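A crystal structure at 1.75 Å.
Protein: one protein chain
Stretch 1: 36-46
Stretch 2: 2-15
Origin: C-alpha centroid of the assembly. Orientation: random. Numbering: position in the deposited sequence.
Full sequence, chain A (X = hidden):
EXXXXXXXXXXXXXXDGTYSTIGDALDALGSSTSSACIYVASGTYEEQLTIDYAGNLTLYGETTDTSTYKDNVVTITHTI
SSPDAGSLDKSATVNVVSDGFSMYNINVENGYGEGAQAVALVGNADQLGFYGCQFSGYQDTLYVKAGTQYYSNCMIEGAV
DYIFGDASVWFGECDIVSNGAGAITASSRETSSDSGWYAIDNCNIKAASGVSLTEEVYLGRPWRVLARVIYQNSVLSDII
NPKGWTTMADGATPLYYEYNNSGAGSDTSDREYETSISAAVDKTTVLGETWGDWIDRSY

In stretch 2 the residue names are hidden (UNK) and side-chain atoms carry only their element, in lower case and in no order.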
# COMPACT_ATOMS: atom_id res chain seq x y z
N ALA A 36 -15.62 8.37 13.61
CA ALA A 36 -16.67 8.24 12.63
C ALA A 36 -16.36 7.08 11.70
O ALA A 36 -15.23 6.63 11.61
CB ALA A 36 -16.78 9.53 11.83
N CYS A 37 -17.39 6.61 11.02
CA CYS A 37 -17.21 5.58 10.03
C CYS A 37 -18.22 5.70 8.92
O CYS A 37 -19.31 6.28 9.07
CB CYS A 37 -17.24 4.18 10.66
SG CYS A 37 -18.73 3.76 11.56
N ILE A 38 -17.81 5.19 7.77
CA ILE A 38 -18.59 5.22 6.55
C ILE A 38 -18.57 3.80 5.98
O ILE A 38 -17.50 3.15 5.93
CB ILE A 38 -18.01 6.22 5.51
CG1 ILE A 38 -18.04 7.65 6.06
CG2 ILE A 38 -18.79 6.16 4.21
CD1 ILE A 38 -17.30 8.68 5.21
N TYR A 39 -19.75 3.33 5.61
CA TYR A 39 -19.93 2.06 4.91
C TYR A 39 -20.28 2.35 3.46
O TYR A 39 -21.24 3.09 3.18
CB TYR A 39 -21.06 1.25 5.55
CG TYR A 39 -21.54 0.05 4.74
CD1 TYR A 39 -20.80 -1.14 4.68
CD2 TYR A 39 -22.75 0.09 4.05
CE1 TYR A 39 -21.25 -2.23 3.93
CE2 TYR A 39 -23.20 -1.01 3.32
CZ TYR A 39 -22.45 -2.16 3.27
OH TYR A 39 -22.90 -3.26 2.52
N VAL A 40 -19.51 1.76 2.55
CA VAL A 40 -19.72 1.93 1.12
C VAL A 40 -20.25 0.63 0.54
O VAL A 40 -19.61 -0.44 0.66
CB VAL A 40 -18.43 2.36 0.40
CG1 VAL A 40 -18.70 2.75 -1.05
CG2 VAL A 40 -17.79 3.53 1.14
N ALA A 41 -21.43 0.72 -0.07
CA ALA A 41 -22.01 -0.41 -0.75
C ALA A 41 -21.39 -0.57 -2.12
O ALA A 41 -20.71 0.33 -2.64
CB ALA A 41 -23.51 -0.24 -0.87
N SER A 42 -21.65 -1.73 -2.70
CA SER A 42 -21.11 -2.13 -3.98
C SER A 42 -21.25 -1.02 -5.02
O SER A 42 -22.25 -0.31 -5.09
CB SER A 42 -21.82 -3.41 -4.47
OG SER A 42 -23.23 -3.27 -4.47
N GLY A 43 -20.21 -0.92 -5.84
CA GLY A 43 -20.21 0.02 -6.93
C GLY A 43 -18.83 0.41 -7.37
O GLY A 43 -17.83 0.14 -6.68
N THR A 44 -18.79 1.06 -8.53
CA THR A 44 -17.58 1.74 -9.01
C THR A 44 -17.84 3.22 -8.86
O THR A 44 -18.80 3.75 -9.41
CB THR A 44 -17.28 1.37 -10.47
OG1 THR A 44 -17.01 -0.02 -10.53
CG2 THR A 44 -16.08 2.14 -10.99
N TYR A 45 -17.00 3.85 -8.03
CA TYR A 45 -17.12 5.25 -7.68
C TYR A 45 -16.01 6.03 -8.40
O TYR A 45 -14.82 5.91 -8.08
CB TYR A 45 -17.06 5.39 -6.16
CG TYR A 45 -18.19 4.67 -5.46
CD1 TYR A 45 -18.13 3.30 -5.21
CD2 TYR A 45 -19.36 5.36 -5.09
CE1 TYR A 45 -19.18 2.65 -4.58
CE2 TYR A 45 -20.41 4.72 -4.47
CZ TYR A 45 -20.33 3.37 -4.22
OH TYR A 45 -21.39 2.75 -3.62
N GLU A 46 -16.41 6.79 -9.41
CA GLU A 46 -15.52 7.58 -10.22
C GLU A 46 -15.30 8.90 -9.49
O GLU A 46 -15.99 9.89 -9.73
CB GLU A 46 -16.13 7.80 -11.61
CG GLU A 46 -16.29 6.48 -12.38
CD GLU A 46 -16.67 6.66 -13.85
OE1 GLU A 46 -17.17 7.74 -14.25
OE2 GLU A 46 -16.49 5.69 -14.61
N UNK A 2 -19.03 -11.63 6.98
CA UNK A 2 -19.57 -10.92 5.82
C UNK A 2 -19.98 -9.52 6.29
O UNK A 2 -20.51 -9.37 7.38
o UNK A 2 -20.46 -13.00 4.83
c UNK A 2 -20.78 -11.66 5.23
N UNK A 3 -19.68 -8.48 5.50
CA UNK A 3 -20.16 -7.14 5.82
C UNK A 3 -21.09 -6.68 4.70
O UNK A 3 -20.63 -6.25 3.64
n UNK A 3 -15.10 -5.01 7.65
n UNK A 3 -15.67 -4.40 5.48
c UNK A 3 -16.01 -4.54 6.78
c UNK A 3 -19.01 -6.16 6.01
c UNK A 3 -18.33 -3.75 6.43
c UNK A 3 -19.48 -4.77 6.40
n UNK A 3 -17.22 -4.23 7.24
N UNK A 4 -22.40 -6.79 4.94
CA UNK A 4 -23.39 -6.52 3.89
C UNK A 4 -24.38 -5.43 4.28
O UNK A 4 -25.37 -5.20 3.59
c UNK A 4 -23.15 -8.89 3.16
c UNK A 4 -24.14 -7.79 3.50
o UNK A 4 -24.94 -8.21 4.60
N UNK A 5 -24.09 -4.74 5.38
CA UNK A 5 -24.82 -3.54 5.75
C UNK A 5 -23.94 -2.72 6.67
O UNK A 5 -22.87 -3.19 7.10
o UNK A 5 -25.91 -4.50 7.65
c UNK A 5 -26.15 -3.88 6.42
N UNK A 6 -24.36 -1.50 6.95
CA UNK A 6 -23.51 -0.57 7.69
C UNK A 6 -23.25 -1.05 9.11
O UNK A 6 -24.18 -1.37 9.83
c UNK A 6 -24.12 0.82 7.71
N UNK A 7 -21.98 -1.12 9.51
CA UNK A 7 -21.76 -1.34 10.93
C UNK A 7 -22.35 -0.22 11.79
O UNK A 7 -22.75 0.85 11.29
c UNK A 7 -20.24 -1.40 11.05
c UNK A 7 -19.76 -1.83 9.70
c UNK A 7 -20.73 -1.19 8.74
N UNK A 8 -22.39 -0.49 13.09
CA UNK A 8 -23.01 0.40 14.06
C UNK A 8 -22.51 1.83 13.89
O UNK A 8 -21.32 2.08 13.93
c UNK A 8 -22.70 -0.06 15.49
o UNK A 8 -23.48 0.69 16.40
N UNK A 9 -23.44 2.75 13.69
CA UNK A 9 -23.13 4.18 13.66
C UNK A 9 -22.59 4.72 12.36
O UNK A 9 -22.40 5.93 12.25
N UNK A 10 -22.34 3.87 11.36
CA UNK A 10 -21.68 4.35 10.14
C UNK A 10 -22.65 5.07 9.21
O UNK A 10 -23.81 4.72 9.15
s UNK A 10 -19.70 2.37 10.32
c UNK A 10 -20.97 3.23 9.37
N UNK A 11 -22.13 6.06 8.50
CA UNK A 11 -22.84 6.70 7.39
C UNK A 11 -22.87 5.70 6.23
O UNK A 11 -21.96 4.89 6.09
c UNK A 11 -21.57 8.99 9.20
c UNK A 11 -22.14 9.23 7.82
c UNK A 11 -22.11 7.97 6.94
c UNK A 11 -21.38 10.35 7.13
N UNK A 12 -23.90 5.77 5.39
CA UNK A 12 -24.03 4.81 4.29
C UNK A 12 -23.92 5.47 2.93
O UNK A 12 -24.58 6.47 2.69
c UNK A 12 -25.35 4.07 4.30
o UNK A 12 -26.43 5.02 4.28
c UNK A 12 -25.46 3.18 5.55
N UNK A 13 -23.13 4.87 2.05
CA UNK A 13 -22.97 5.31 0.68
C UNK A 13 -23.43 4.18 -0.23
O UNK A 13 -23.09 3.03 0.01
c UNK A 13 -20.96 6.76 1.18
c UNK A 13 -21.50 5.60 0.33
c UNK A 13 -21.36 5.92 -1.15
N UNK A 14 -24.19 4.51 -1.26
CA UNK A 14 -24.55 3.55 -2.29
C UNK A 14 -25.83 3.94 -2.98
O UNK A 14 -26.47 4.92 -2.61
N UNK A 15 -26.21 3.16 -3.97
CA UNK A 15 -27.43 3.42 -4.71
C UNK A 15 -28.65 3.55 -3.79
O UNK A 15 -29.54 4.36 -4.02
c UNK A 15 -27.67 2.30 -5.75
o UNK A 15 -28.83 2.59 -6.53
O HOH W 1 -25.40 -2.80 1.46
O HOH W 2 -19.91 7.57 12.12
O HOH W 3 -24.84 0.56 -4.21

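Position 2 carries one carbon and then one oxygen, beyond reach of stretch 1: Ser2, whose hydroxyl is hydrogen-bonded elsewhere in the structure. Position 3 has three carbons, a nitrogen, and a carbon bearing two more nitrogens, and a side-chain carbon lies near the Tyr39 ring. This is Arg3; the atom is Arg3 CG, 4.0 Å from Tyr39 CE1, so the aliphatic stem packs beside the ring. At position 4 one carbon carries an oxygen and a carbon. This is Thr4, exposed, with its CA-to-CB bond directed away from stretch 1; water 1 bridges its backbone O and Tyr39 OH. Position 5, one carbon and one oxygen, is Ser5; its small side chain also starts away from the contact, while its backbone O lies over a face of the Tyr39 ring.

Position 6 has a lone carbon. Its CA sits over the Tyr39 ring, 3.6 Å from Tyr39 CG, and its CB is 3.8 Å from Tyr39 CB, a close fit for a small residue: Ala6. At position 7 three carbons close onto the backbone nitrogen, and one lies near Tyr39 CB: Pro7, whose CD is 4.0 Å from Tyr39 CB. The turn starting here is type II, closed by the backbone N of position 10 donating to Pro7 O (3.0 Å). Position 8 has one carbon, then one oxygen; its CA-to-CB bond points away from stretch 1. It is Ser8, small and polar at an exposed place. Position 9 has no side-chain atoms, and the turn needs its positive phi of 82°, which favours glycine: Gly9.

Position 10 has one carbon, then a sulfur 2.1 Å from Cys37 SG: Cys10, in a disulfide with chi3 of -98°. Position 11 has four carbons, forked at the second, with its CB 4.2 Å from Ile38 CG1: apolar Leu11. Position 12, a carbon bearing oxygen and carbon on the sheet face shared with Tyr39, is Thr12, whose beta-branching suits a strand and whose OG1 is bonded elsewhere. Position 13, one carbon bearing two, packs on Ile38 and Tyr45. It is buried Val13: Val13 CG2 is 3.8 Å from Ile38 CG2, Val13 CG1 3.7 Å from Tyr45 CE2. Position 14 lacks a side chain; a CB would clash with Ala41 CB, and the backbone angles call for Gly14. Position 15, one carbon and one oxygen, is exposed, polar Ser15; water 3 bridges its N and Ser42 O.

The strands pair in parallel. Leu11 N donates to Cys37 O (2.9 Å), Tyr39 N to Leu11 O (2.7 Å), Val13 N to Tyr39 O (2.8 Å) and Ala41 N to Val13 O (2.8 Å). The disulfide fastens the pairing where it begins, apolar side chains pack beside Val13, and the preceding loop covers Tyr39.

Stretch 2 2-15: SRTSAPSGCLTVGS
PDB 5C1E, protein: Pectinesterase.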